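Local atomic coordinates of arginyl-tRNA synthetase, putative (Plasmodium falciparum, PDB entry 5JLD), a protein that probably attaches L-arginine to its cognate tRNA(Arg) at the expense of ATP, releasing AMP and diphosphate, as a class I aminoacyl-tRNA synthetase. Residues T155-S160 and V378-V383; R163-L168 and Y528-M533; L266-E271 and A447-D452; H536-Y541 and M582-M587; Y543-T548 and S572-L577. All coordinates share one frame; numbering follows the deposited sequence. Where two conformers were deposited one is given.

In the fold
Helix 149-167 of the catalytic domain runs through the centre of the set: contact 1 packs one of its turns on edge strand 374-380 of the parallel sheet, and contact 2 packs its C-terminal end on helix 522-532 of the anticodon-binding domain, their centres about 14 Å apart. Contact 3 lies about 10 Å from contact 1, centre to centre, and meets it through Ile-268. Contacts 4 and 5 are two levels of the same pair of helices, 536-556 and 564-584, with centres about 12 Å apart. Contact 4 touches contacts 1, 2 and 3, whereas contact 5 lies farther out, its nearest atoms about 12 Å from contact 1.

Contact 1: residues T155-S160 and V378-V383; sequences TIIGDS and VGFGFV
Phe-380, which packs on Ile-157 of the neighbouring helix, has its backbone held by hydrogen bonds to Thr-348 and Ile-350; across the contact itself the meeting is wholly apolar. Ile-157 reaches out with its longer branch fully stretched (chi2 -179°), bringing CD1 to 3.8 Å from CB of Phe-380. Phe-380 CG lies between the backbone N and the carbonyl carbon (chi1 57°), which leaves CB for the isoleucine while the ring leans on Arg-153 and Ser-154. The shorter branch serves Val-378, two residues back in the strand and likewise facing the helix: Ile-157 CG2 lies 4.2 Å from Val-378 CG1. This is the helix-on-sheet layer of the class I Rossmann fold, with Val-347 of strand 343-349 and Leu-453 of helix 436-453 also on Ile-157. Branched aliphatic and aromatic groups suit a buried site; with no directional bond across it, helix 149-167 and strand 374-380 are probably held together here largely by shape and the hydrophobic effect.

Contact 2: residues R163-L168 and Y528-M533; sequences RVFEFL and YILKNM
Phe-165 and Leu-530 each carry CG anti to the carbonyl carbon (chi1 -77° and -69°), and in both this swings the far end of the side chain across the gap between two helices. Methyl CD2 of Leu-530 arrives obliquely at the ring, 3.5 Å from CE1 of Phe-165. Met-533 meets the same ring from another direction: its chain is folded at chi2 (-62°), so that methyl CE lies at the ring edge, close to the ring plane, 3.8 Å from Phe-165 CZ. Leu-168, just past the end of helix 149-167, adds a looser touch, its CD1 standing 4.3 Å from Leu-530 CD2. The outer ring atoms receive two methyl groups, and the flexible methionine chain can bend to bring its methyl there, which suits both to a buried join. Nearby, the carbonyl of Leu-530 is hydrogen-bonded by Lys-374 and that of Asn-532 by Arg-457. The arrangement is an apolar seam between the class I catalytic domain and the helical DALR anticodon-binding domain of an arginyl-tRNA synthetase.

Contact 3: residues L266-E271 and A447-D452; sequences LDIKLE and AIKYFD
Lys-449 NZ gives a hydrogen bond to the carbonyl O of Leu-266 at 2.8 Å, arriving in the carbonyl plane with a C=O...N angle of 155°. The same NZ also binds the carbonyl O of Gly-586, just past the end of helix 564-584, so one amine bridges two chain turns from different domains. The lysine is stretched out beyond CG, so its aliphatic length crosses from helix 436-453 and carries the amine to the carbonyl. Apolar groups brush this arm: CD2 of Leu-266 lies 4.2 Å from Lys-449 CE, and Ile-268 meets the amine tip to tip, its CG1 at 4.1 Å from NZ. Leu-266 stands where helix 242-265 runs out, and Asp-267, with its positive phi of 55°, is the C-prime residue of a Schellman motif there. Carbonyls at a helix C-terminus gather partial negative charge, which a buried lysine would probably help to offset. Farther out, in the conformer given, Asp-267 OD2 forms a salt bridge with Lys-588. Leu-266 and Ile-268 are backed by Thr-155 of helix 149-167, with Leu-152 on the leucine and Asp-159 on the isoleucine.

Contact 4: residues H536-Y541 and M582-M587; sequences HKLAEY and MELLGM
Leu-585 pushes both of its methyl groups against helix 536-556, and this is the close side of the contact: CD1 lies 3.9 Å from CA of Ala-539, and CD2 lies 4.1 Å from CD2 of Leu-538. Alanine suits its place because its small side chain lets the leucine methyl settle on the helix backbone. Leu-538 holds CG anti to its own amide nitrogen (chi1 177°), which sends CD2 forward to 4.0 Å from CB of Leu-584; the Leu-538 side chain crosses that of Leu-584 at about a right angle and runs past that of Leu-585 in the opposite direction. The segment 582-587 turns sharply here: Gly-586, with phi 87°, is the positive-phi residue of a Schellman motif, a backbone shape that glycine adopts easily. The outer face of helix 536-556 is a contrast. Lys-537 is exposed and Glu-540 partly so, and the two make only a long salt bridge, Lys-537 NZ to Glu-540 OE2 at 3.9 Å. Ile-525 of helix 522-532 and Leu-453 of helix 436-453 extend the apolar side. Cohesion of this helix pair therefore probably owes much to the buried leucines and little to the charges on the outer face.

Contact 5: residues Y543-T548 and S572-L577; sequences YDLTTT and SITKSL
Two consecutive helices of the DALR anticodon-binding domain, 536-556 and 564-584, run in broadly opposite directions, and Leu-545 fills the groove between them. Its CG lies anti to the backbone nitrogen (chi1 174°), aiming the two methyls at different residues: CD2 comes obliquely to 3.7 Å from CG of Leu-577, while CD1 slides past Thr-574, 4.1 Å from its CG2. Threonine suits this spot because it offers the leucine a methyl and spends its hydroxyl on its own helix, on the carbonyl of Leu-570. Threonines of helix 536-556 also bond to carbonyls about one turn back. Thr-546 OG1 donates to the carbonyl O of Tyr-543 at 2.7 Å, in the carbonyl plane and on a lone pair, whereas Thr-548 OG1 reaches the carbonyl O of Asp-544 at 3.0 Å from well above the plane. Helix 510-520 covers the joint, with His-518 on Leu-545 and Leu-515 on Thr-574; Ile-115 of strand 114-115 packs on Ile-573, and Tyr-478 OH of helix 476-492 is hydrogen-bonded to Thr-546 OG1.

Contact 1: residues T155-S160 and V378-V383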
# COMPACT_ATOMS: atom_id res chain seq x y z
N THR A 155 -8.84 -5.07 -1.90
CA THR A 155 -8.11 -6.24 -1.44
C THR A 155 -6.64 -6.11 -1.83
O THR A 155 -5.75 -6.29 -0.98
CB THR A 155 -8.74 -7.53 -2.04
OG1 THR A 155 -10.11 -7.60 -1.65
CG2 THR A 155 -8.02 -8.79 -1.58
N ILE A 156 -6.41 -5.74 -3.09
CA ILE A 156 -5.06 -5.57 -3.66
C ILE A 156 -4.25 -4.44 -3.00
O ILE A 156 -3.08 -4.62 -2.56
CB ILE A 156 -5.17 -5.32 -5.17
CG1 ILE A 156 -5.77 -6.56 -5.84
CG2 ILE A 156 -3.82 -4.97 -5.77
CD1 ILE A 156 -6.19 -6.38 -7.29
N ILE A 157 -4.87 -3.27 -2.93
CA ILE A 157 -4.25 -2.13 -2.25
C ILE A 157 -3.92 -2.45 -0.79
O ILE A 157 -2.77 -2.28 -0.32
CB ILE A 157 -5.18 -0.90 -2.32
CG1 ILE A 157 -5.34 -0.43 -3.78
CG2 ILE A 157 -4.66 0.20 -1.40
CD1 ILE A 157 -6.23 0.80 -3.92
N GLY A 158 -4.94 -2.94 -0.06
CA GLY A 158 -4.76 -3.23 1.36
C GLY A 158 -3.65 -4.25 1.59
O GLY A 158 -2.81 -4.09 2.48
N ASP A 159 -3.62 -5.30 0.77
CA ASP A 159 -2.60 -6.29 0.95
C ASP A 159 -1.21 -5.69 0.70
O ASP A 159 -0.27 -5.98 1.46
CB ASP A 159 -2.82 -7.51 0.05
CG ASP A 159 -1.72 -8.54 0.24
OD1 ASP A 159 -1.70 -9.18 1.32
OD2 ASP A 159 -0.85 -8.66 -0.66
N SER A 160 -1.08 -4.86 -0.33
CA SER A 160 0.22 -4.19 -0.55
C SER A 160 0.67 -3.37 0.66
O SER A 160 1.81 -3.49 1.13
CB SER A 160 0.19 -3.29 -1.80
OG SER A 160 1.52 -3.00 -2.19
N VAL A 378 -7.64 5.65 3.12
CA VAL A 378 -7.01 5.39 1.83
C VAL A 378 -8.10 5.10 0.80
O VAL A 378 -8.62 3.97 0.71
CB VAL A 378 -6.02 4.20 1.89
CG1 VAL A 378 -5.47 3.87 0.52
CG2 VAL A 378 -4.88 4.46 2.89
N GLY A 379 -8.44 6.12 0.01
CA GLY A 379 -9.55 6.03 -0.93
C GLY A 379 -9.13 5.47 -2.27
O GLY A 379 -7.99 5.64 -2.67
N PHE A 380 -10.05 4.81 -2.97
CA PHE A 380 -9.74 4.43 -4.36
C PHE A 380 -10.92 4.73 -5.28
O PHE A 380 -12.07 4.78 -4.84
CB PHE A 380 -9.34 2.95 -4.47
CG PHE A 380 -10.39 1.99 -3.94
CD1 PHE A 380 -11.51 1.66 -4.70
CD2 PHE A 380 -10.25 1.41 -2.69
CE1 PHE A 380 -12.48 0.79 -4.22
CE2 PHE A 380 -11.21 0.53 -2.20
CZ PHE A 380 -12.33 0.23 -2.97
N GLY A 381 -10.62 4.92 -6.56
CA GLY A 381 -11.64 5.20 -7.56
C GLY A 381 -12.29 3.97 -8.17
O GLY A 381 -11.99 2.83 -7.80
N PHE A 382 -13.19 4.22 -9.11
CA PHE A 382 -13.91 3.16 -9.80
C PHE A 382 -13.07 2.44 -10.85
O PHE A 382 -12.28 3.06 -11.56
CB PHE A 382 -15.15 3.73 -10.47
CG PHE A 382 -16.06 4.44 -9.52
CD1 PHE A 382 -17.03 3.75 -8.81
CD2 PHE A 382 -15.93 5.80 -9.31
CE1 PHE A 382 -17.86 4.40 -7.93
CE2 PHE A 382 -16.76 6.46 -8.43
CZ PHE A 382 -17.73 5.76 -7.74
N VAL A 383 -13.25 1.13 -10.94
CA VAL A 383 -12.76 0.38 -12.08
C VAL A 383 -13.88 0.34 -13.12
O VAL A 383 -15.01 -0.00 -12.78
CB VAL A 383 -12.35 -1.03 -11.69
CG1 VAL A 383 -11.73 -1.76 -12.88
CG2 VAL A 383 -11.38 -0.98 -10.51

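Contact 2: residues R163-L168 and Y528-M533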
# COMPACT_ATOMS: atom_id res chain seq x y z
N ARG A 163 1.88 -5.65 3.39
CA ARG A 163 3.16 -6.23 3.06
C ARG A 163 4.26 -5.17 3.31
O ARG A 163 5.36 -5.51 3.73
CB ARG A 163 3.19 -6.71 1.61
CG ARG A 163 2.33 -7.91 1.28
CD ARG A 163 2.77 -8.57 -0.04
NE ARG A 163 1.83 -9.60 -0.50
CZ ARG A 163 2.15 -10.63 -1.28
NH1 ARG A 163 3.39 -10.79 -1.71
NH2 ARG A 163 1.21 -11.51 -1.64
N VAL A 164 3.93 -3.90 3.08
CA VAL A 164 4.88 -2.82 3.34
C VAL A 164 5.21 -2.78 4.82
O VAL A 164 6.38 -2.81 5.19
CB VAL A 164 4.36 -1.45 2.87
CG1 VAL A 164 5.16 -0.32 3.51
CG2 VAL A 164 4.42 -1.34 1.35
N PHE A 165 4.18 -2.77 5.67
CA PHE A 165 4.46 -2.74 7.12
C PHE A 165 5.17 -4.00 7.64
O PHE A 165 6.03 -3.91 8.54
CB PHE A 165 3.17 -2.49 7.90
CG PHE A 165 2.73 -1.06 7.85
CD1 PHE A 165 3.40 -0.10 8.58
CD2 PHE A 165 1.68 -0.68 7.05
CE1 PHE A 165 3.01 1.21 8.54
CE2 PHE A 165 1.28 0.63 7.00
CZ PHE A 165 1.93 1.58 7.75
N GLU A 166 4.84 -5.16 7.07
CA GLU A 166 5.50 -6.41 7.45
C GLU A 166 6.99 -6.39 7.01
O GLU A 166 7.88 -6.91 7.70
CB GLU A 166 4.73 -7.61 6.85
CG GLU A 166 3.35 -7.80 7.53
CD GLU A 166 2.30 -8.58 6.72
OE1 GLU A 166 2.57 -8.99 5.57
OE2 GLU A 166 1.18 -8.78 7.25
N PHE A 167 7.27 -5.75 5.88
CA PHE A 167 8.66 -5.55 5.47
C PHE A 167 9.40 -4.71 6.50
O PHE A 167 10.52 -5.04 6.91
CB PHE A 167 8.73 -4.89 4.10
CG PHE A 167 10.10 -4.39 3.75
CD1 PHE A 167 11.12 -5.28 3.48
CD2 PHE A 167 10.35 -3.03 3.65
CE1 PHE A 167 12.40 -4.82 3.15
CE2 PHE A 167 11.61 -2.57 3.32
CZ PHE A 167 12.64 -3.47 3.07
N LEU A 168 8.76 -3.64 6.95
CA LEU A 168 9.27 -2.78 8.03
C LEU A 168 9.16 -3.43 9.43
O LEU A 168 9.35 -2.76 10.44
CB LEU A 168 8.54 -1.42 8.00
CG LEU A 168 8.79 -0.64 6.70
CD1 LEU A 168 7.96 0.62 6.56
CD2 LEU A 168 10.28 -0.32 6.62
N TYR A 528 7.78 8.34 2.18
CA TYR A 528 6.58 9.04 1.73
C TYR A 528 5.28 8.19 1.83
O TYR A 528 4.20 8.73 2.11
CB TYR A 528 6.79 9.56 0.32
CG TYR A 528 7.61 10.83 0.29
CD1 TYR A 528 7.13 12.00 0.87
CD2 TYR A 528 8.88 10.86 -0.29
CE1 TYR A 528 7.88 13.18 0.85
CE2 TYR A 528 9.64 12.04 -0.32
CZ TYR A 528 9.12 13.19 0.26
OH TYR A 528 9.86 14.36 0.25
N ILE A 529 5.39 6.88 1.64
CA ILE A 529 4.22 6.01 1.78
C ILE A 529 3.61 6.13 3.18
O ILE A 529 2.40 6.27 3.34
CB ILE A 529 4.56 4.55 1.49
CG1 ILE A 529 4.58 4.32 -0.02
CG2 ILE A 529 3.53 3.62 2.10
CD1 ILE A 529 4.82 2.87 -0.42
N LEU A 530 4.46 6.10 4.20
CA LEU A 530 3.97 6.24 5.57
C LEU A 530 3.17 7.54 5.73
O LEU A 530 2.24 7.61 6.55
CB LEU A 530 5.14 6.23 6.56
CG LEU A 530 5.91 4.92 6.75
CD1 LEU A 530 6.93 5.12 7.87
CD2 LEU A 530 4.99 3.73 7.03
N LYS A 531 3.52 8.54 4.94
CA LYS A 531 2.88 9.85 5.02
C LYS A 531 1.57 9.95 4.23
O LYS A 531 0.63 10.58 4.69
CB LYS A 531 3.86 10.94 4.54
CG LYS A 531 5.09 11.08 5.44
CD LYS A 531 6.11 12.05 4.88
CE LYS A 531 5.60 13.48 4.91
NZ LYS A 531 6.66 14.45 4.52
N ASN A 532 1.51 9.35 3.06
CA ASN A 532 0.34 9.56 2.21
C ASN A 532 -0.29 8.28 1.64
O ASN A 532 -1.31 8.34 0.95
CB ASN A 532 0.69 10.54 1.05
CG ASN A 532 1.87 10.07 0.19
OD1 ASN A 532 2.10 8.87 0.00
ND2 ASN A 532 2.61 11.03 -0.35
N MET A 533 0.34 7.13 1.89
CA MET A 533 -0.18 5.84 1.43
C MET A 533 -0.39 5.76 -0.08
O MET A 533 -1.24 5.02 -0.54
CB MET A 533 -1.51 5.51 2.13
CG MET A 533 -1.35 5.13 3.59
SD MET A 533 -0.37 3.65 3.81
CE MET A 533 0.49 4.12 5.31

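Contact 3: residues L266-E271 and A447-D452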
# COMPACT_ATOMS: atom_id res chain seq x y z
N LEU A 266 -5.47 -15.15 -4.96
CA LEU A 266 -4.67 -13.94 -4.87
C LEU A 266 -3.46 -14.04 -3.91
O LEU A 266 -2.62 -13.14 -3.86
CB LEU A 266 -5.56 -12.78 -4.43
CG LEU A 266 -6.63 -12.33 -5.44
CD1 LEU A 266 -7.54 -11.27 -4.82
CD2 LEU A 266 -5.97 -11.82 -6.73
N ASP A 267 -3.38 -15.15 -3.18
CA ASP A 267 -2.38 -15.33 -2.13
C ASP A 267 -2.41 -14.19 -1.12
O ASP A 267 -1.38 -13.63 -0.75
CB ASP A 267 -0.97 -15.47 -2.74
CG ASP A 267 -0.74 -16.83 -3.36
OD1 ASP A 267 -0.39 -17.77 -2.61
OD2 ASP A 267 -0.90 -16.97 -4.59
N ILE A 268 -3.62 -13.84 -0.68
CA ILE A 268 -3.81 -12.76 0.29
C ILE A 268 -4.55 -13.25 1.52
O ILE A 268 -5.69 -13.70 1.44
CB ILE A 268 -4.59 -11.58 -0.32
CG1 ILE A 268 -3.79 -10.94 -1.47
CG2 ILE A 268 -4.94 -10.54 0.76
CD1 ILE A 268 -4.49 -9.82 -2.17
N LYS A 269 -3.92 -13.14 2.68
CA LYS A 269 -4.57 -13.58 3.90
C LYS A 269 -5.03 -12.41 4.76
O LYS A 269 -4.33 -11.40 4.90
CB LYS A 269 -3.64 -14.51 4.69
CG LYS A 269 -3.22 -15.73 3.89
CD LYS A 269 -2.64 -16.81 4.77
CE LYS A 269 -2.37 -18.07 3.98
NZ LYS A 269 -3.63 -18.80 3.64
N LEU A 270 -6.22 -12.56 5.32
CA LEU A 270 -6.79 -11.59 6.24
C LEU A 270 -7.89 -12.17 7.12
O LEU A 270 -8.55 -13.15 6.77
CB LEU A 270 -7.31 -10.36 5.48
CG LEU A 270 -8.09 -10.54 4.18
CD1 LEU A 270 -9.37 -11.17 4.28
CD2 LEU A 270 -8.34 -9.12 3.69
N GLU A 271 -8.08 -11.54 8.27
CA GLU A 271 -8.90 -12.10 9.33
C GLU A 271 -10.32 -11.56 9.29
O GLU A 271 -10.53 -10.36 9.43
CB GLU A 271 -8.27 -11.81 10.70
CG GLU A 271 -9.20 -12.17 11.86
CD GLU A 271 -8.63 -11.85 13.24
OE1 GLU A 271 -7.67 -11.05 13.32
OE2 GLU A 271 -9.15 -12.41 14.23
N ALA A 447 -0.15 -9.54 -13.11
CA ALA A 447 -0.50 -8.50 -14.08
C ALA A 447 -1.63 -7.63 -13.58
O ALA A 447 -1.54 -6.40 -13.62
CB ALA A 447 -0.86 -9.13 -15.43
N ILE A 448 -2.70 -8.26 -13.12
CA ILE A 448 -3.83 -7.56 -12.51
C ILE A 448 -3.38 -6.66 -11.37
O ILE A 448 -3.75 -5.46 -11.30
CB ILE A 448 -4.91 -8.56 -11.99
CG1 ILE A 448 -5.65 -9.23 -13.15
CG2 ILE A 448 -5.89 -7.88 -11.04
CD1 ILE A 448 -6.78 -10.17 -12.72
N LYS A 449 -2.57 -7.23 -10.47
CA LYS A 449 -2.13 -6.47 -9.30
C LYS A 449 -1.32 -5.25 -9.70
O LYS A 449 -1.58 -4.15 -9.19
CB LYS A 449 -1.33 -7.35 -8.33
CG LYS A 449 -2.17 -8.43 -7.63
CD LYS A 449 -1.39 -9.10 -6.52
CE LYS A 449 -2.15 -10.28 -5.89
NZ LYS A 449 -1.36 -10.80 -4.72
N TYR A 450 -0.34 -5.44 -10.59
CA TYR A 450 0.49 -4.32 -11.03
C TYR A 450 -0.32 -3.25 -11.75
O TYR A 450 -0.17 -2.06 -11.46
CB TYR A 450 1.62 -4.76 -11.98
CG TYR A 450 2.48 -3.58 -12.39
CD1 TYR A 450 3.45 -3.07 -11.53
CD2 TYR A 450 2.31 -2.96 -13.63
CE1 TYR A 450 4.23 -1.99 -11.88
CE2 TYR A 450 3.10 -1.88 -14.00
CZ TYR A 450 4.06 -1.40 -13.12
OH TYR A 450 4.84 -0.32 -13.47
N PHE A 451 -1.19 -3.68 -12.66
CA PHE A 451 -1.94 -2.73 -13.47
C PHE A 451 -2.81 -1.90 -12.56
O PHE A 451 -3.00 -0.71 -12.80
CB PHE A 451 -2.78 -3.41 -14.54
CG PHE A 451 -3.18 -2.49 -15.67
CD1 PHE A 451 -2.26 -2.13 -16.65
CD2 PHE A 451 -4.48 -1.99 -15.76
CE1 PHE A 451 -2.63 -1.28 -17.71
CE2 PHE A 451 -4.85 -1.15 -16.81
CZ PHE A 451 -3.93 -0.80 -17.78
N ASP A 452 -3.34 -2.51 -11.50
CA ASP A 452 -4.10 -1.68 -10.58
C ASP A 452 -3.20 -0.75 -9.75
O ASP A 452 -3.45 0.45 -9.67
CB ASP A 452 -4.95 -2.54 -9.65
CG ASP A 452 -5.99 -1.72 -8.90
OD1 ASP A 452 -5.58 -0.90 -8.04
OD2 ASP A 452 -7.21 -1.89 -9.20

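Contact 4: residues H536-Y541 and M582-M587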
# COMPACT_ATOMS: atom_id res chain seq x y z
N HIS A 536 1.33 3.68 -5.57
CA HIS A 536 1.72 3.71 -6.99
C HIS A 536 3.17 4.23 -7.13
O HIS A 536 3.91 3.80 -8.03
CB HIS A 536 0.74 4.53 -7.83
CG HIS A 536 0.83 6.01 -7.63
ND1 HIS A 536 0.09 6.69 -6.68
CD2 HIS A 536 1.54 6.96 -8.29
CE1 HIS A 536 0.36 7.98 -6.74
NE2 HIS A 536 1.23 8.17 -7.71
N LYS A 537 3.58 5.09 -6.19
CA LYS A 537 4.97 5.56 -6.12
C LYS A 537 5.94 4.39 -6.06
O LYS A 537 7.01 4.45 -6.64
CB LYS A 537 5.16 6.48 -4.92
CG LYS A 537 4.55 7.86 -5.11
CD LYS A 537 5.17 8.51 -6.35
CE LYS A 537 5.12 10.03 -6.31
NZ LYS A 537 5.77 10.61 -7.52
N LEU A 538 5.54 3.30 -5.39
CA LEU A 538 6.39 2.11 -5.31
C LEU A 538 6.43 1.44 -6.69
O LEU A 538 7.50 1.11 -7.20
CB LEU A 538 5.89 1.15 -4.22
CG LEU A 538 6.57 -0.21 -4.01
CD1 LEU A 538 8.08 -0.05 -3.89
CD2 LEU A 538 6.00 -0.92 -2.76
N ALA A 539 5.26 1.28 -7.32
CA ALA A 539 5.21 0.66 -8.65
C ALA A 539 6.09 1.45 -9.64
O ALA A 539 6.92 0.89 -10.39
CB ALA A 539 3.77 0.59 -9.14
N GLU A 540 5.89 2.76 -9.62
CA GLU A 540 6.70 3.69 -10.39
C GLU A 540 8.19 3.41 -10.15
O GLU A 540 8.97 3.21 -11.08
CB GLU A 540 6.39 5.11 -9.96
CG GLU A 540 5.48 5.94 -10.80
CD GLU A 540 5.65 7.41 -10.44
OE1 GLU A 540 6.82 7.83 -10.24
OE2 GLU A 540 4.63 8.13 -10.33
N TYR A 541 8.55 3.36 -8.86
CA TYR A 541 9.94 3.19 -8.46
C TYR A 541 10.46 1.95 -9.14
O TYR A 541 11.56 1.93 -9.73
CB TYR A 541 10.06 3.07 -6.94
CG TYR A 541 11.44 2.69 -6.48
CD1 TYR A 541 12.42 3.67 -6.28
CD2 TYR A 541 11.79 1.36 -6.25
CE1 TYR A 541 13.69 3.33 -5.86
CE2 TYR A 541 13.06 1.01 -5.84
CZ TYR A 541 14.01 2.01 -5.64
OH TYR A 541 15.29 1.69 -5.22
N MET A 582 8.61 -6.46 -6.27
CA MET A 582 7.56 -7.23 -6.89
C MET A 582 6.68 -7.85 -5.80
O MET A 582 5.46 -7.73 -5.86
CB MET A 582 8.14 -8.32 -7.79
CG MET A 582 8.57 -7.83 -9.16
SD MET A 582 9.40 -9.13 -10.11
CE MET A 582 8.01 -10.06 -10.72
N GLU A 583 7.33 -8.46 -4.81
CA GLU A 583 6.64 -9.09 -3.69
C GLU A 583 5.84 -8.09 -2.86
O GLU A 583 4.73 -8.38 -2.45
CB GLU A 583 7.65 -9.80 -2.80
CG GLU A 583 8.22 -11.05 -3.45
CD GLU A 583 9.39 -11.61 -2.67
OE1 GLU A 583 9.92 -10.88 -1.80
OE2 GLU A 583 9.78 -12.77 -2.94
N LEU A 584 6.40 -6.91 -2.62
CA LEU A 584 5.70 -5.90 -1.84
C LEU A 584 4.40 -5.49 -2.53
O LEU A 584 3.44 -5.06 -1.88
CB LEU A 584 6.58 -4.68 -1.60
CG LEU A 584 7.78 -4.82 -0.64
CD1 LEU A 584 8.61 -3.55 -0.63
CD2 LEU A 584 7.36 -5.19 0.79
N LEU A 585 4.37 -5.62 -3.85
CA LEU A 585 3.19 -5.24 -4.63
C LEU A 585 2.27 -6.43 -4.85
O LEU A 585 1.25 -6.32 -5.54
CB LEU A 585 3.63 -4.64 -5.98
CG LEU A 585 4.30 -3.25 -5.89
CD1 LEU A 585 4.97 -2.92 -7.19
CD2 LEU A 585 3.27 -2.17 -5.54
N GLY A 586 2.64 -7.58 -4.29
CA GLY A 586 1.85 -8.79 -4.40
C GLY A 586 2.13 -9.62 -5.64
O GLY A 586 1.37 -10.54 -5.96
N MET A 587 3.22 -9.31 -6.35
CA MET A 587 3.55 -10.06 -7.55
C MET A 587 4.46 -11.25 -7.20
O MET A 587 5.11 -11.25 -6.16
CB MET A 587 4.21 -9.15 -8.60
CG MET A 587 3.39 -7.91 -8.98
SD MET A 587 4.29 -6.62 -9.90
CE MET A 587 4.91 -7.55 -11.31

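Contact 5: residues Y543-T548 and S572-L577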
# COMPACT_ATOMS: atom_id res chain seq x y z
N TYR A 543 9.29 0.33 -11.71
CA TYR A 543 9.39 0.50 -13.15
C TYR A 543 10.70 1.23 -13.44
O TYR A 543 11.47 0.82 -14.32
CB TYR A 543 8.18 1.28 -13.70
CG TYR A 543 8.19 1.42 -15.21
CD1 TYR A 543 7.79 0.37 -16.03
CD2 TYR A 543 8.59 2.61 -15.82
CE1 TYR A 543 7.79 0.49 -17.40
CE2 TYR A 543 8.60 2.74 -17.21
CZ TYR A 543 8.20 1.67 -17.99
OH TYR A 543 8.20 1.78 -19.36
N ASP A 544 10.98 2.27 -12.66
CA ASP A 544 12.13 3.08 -13.02
C ASP A 544 13.35 2.20 -12.80
O ASP A 544 14.27 2.23 -13.62
CB ASP A 544 12.19 4.38 -12.23
CG ASP A 544 11.02 5.31 -12.59
OD1 ASP A 544 10.35 5.07 -13.62
OD2 ASP A 544 10.77 6.28 -11.84
N LEU A 545 13.28 1.33 -11.78
CA LEU A 545 14.43 0.49 -11.50
C LEU A 545 14.75 -0.32 -12.75
O LEU A 545 15.91 -0.39 -13.19
CB LEU A 545 14.17 -0.42 -10.31
CG LEU A 545 15.26 -1.44 -10.03
CD1 LEU A 545 16.59 -0.75 -9.77
CD2 LEU A 545 14.86 -2.31 -8.83
N THR A 546 13.71 -0.85 -13.38
CA THR A 546 13.94 -1.71 -14.52
C THR A 546 14.56 -0.89 -15.64
O THR A 546 15.57 -1.29 -16.21
CB THR A 546 12.64 -2.45 -14.97
OG1 THR A 546 11.77 -1.55 -15.67
CG2 THR A 546 11.90 -3.03 -13.76
N THR A 547 14.03 0.31 -15.90
CA THR A 547 14.52 1.01 -17.10
C THR A 547 15.94 1.50 -16.87
O THR A 547 16.82 1.36 -17.73
CB THR A 547 13.63 2.20 -17.49
OG1 THR A 547 13.60 3.13 -16.41
CG2 THR A 547 12.20 1.72 -17.83
N THR A 548 16.16 2.06 -15.68
CA THR A 548 17.50 2.46 -15.30
C THR A 548 18.43 1.28 -15.52
O THR A 548 19.49 1.42 -16.16
CB THR A 548 17.56 2.94 -13.85
OG1 THR A 548 16.67 4.05 -13.70
CG2 THR A 548 18.98 3.38 -13.49
N SER A 572 23.27 -8.31 -9.22
CA SER A 572 22.77 -9.06 -8.06
C SER A 572 21.93 -8.19 -7.14
O SER A 572 20.80 -8.56 -6.73
CB SER A 572 23.96 -9.66 -7.29
OG SER A 572 23.56 -10.66 -6.39
N ILE A 573 22.48 -7.03 -6.80
CA ILE A 573 21.71 -6.07 -6.02
C ILE A 573 20.40 -5.72 -6.72
O ILE A 573 19.33 -5.75 -6.10
CB ILE A 573 22.50 -4.79 -5.76
CG1 ILE A 573 23.79 -5.13 -5.00
CG2 ILE A 573 21.63 -3.79 -5.00
CD1 ILE A 573 24.72 -3.93 -4.76
N THR A 574 20.48 -5.41 -8.02
CA THR A 574 19.28 -5.04 -8.76
C THR A 574 18.23 -6.14 -8.74
O THR A 574 17.06 -5.86 -8.55
CB THR A 574 19.60 -4.68 -10.21
OG1 THR A 574 20.49 -3.57 -10.24
CG2 THR A 574 18.30 -4.32 -10.97
N LYS A 575 18.66 -7.38 -8.94
CA LYS A 575 17.79 -8.55 -8.85
C LYS A 575 17.09 -8.62 -7.49
O LYS A 575 15.87 -8.67 -7.43
CB LYS A 575 18.57 -9.84 -9.09
CG LYS A 575 17.72 -11.10 -9.06
CD LYS A 575 18.44 -12.24 -9.75
CE LYS A 575 19.14 -13.16 -8.77
NZ LYS A 575 18.19 -14.20 -8.26
N SER A 576 17.88 -8.64 -6.42
CA SER A 576 17.29 -8.63 -5.07
C SER A 576 16.21 -7.56 -4.91
O SER A 576 15.10 -7.83 -4.41
CB SER A 576 18.37 -8.43 -4.01
OG SER A 576 19.13 -9.61 -3.81
N LEU A 577 16.54 -6.33 -5.32
CA LEU A 577 15.64 -5.21 -5.12
C LEU A 577 14.36 -5.36 -5.95
O LEU A 577 13.26 -5.05 -5.49
CB LEU A 577 16.35 -3.89 -5.45
CG LEU A 577 15.60 -2.59 -5.18
CD1 LEU A 577 15.08 -2.54 -3.72
CD2 LEU A 577 16.51 -1.38 -5.49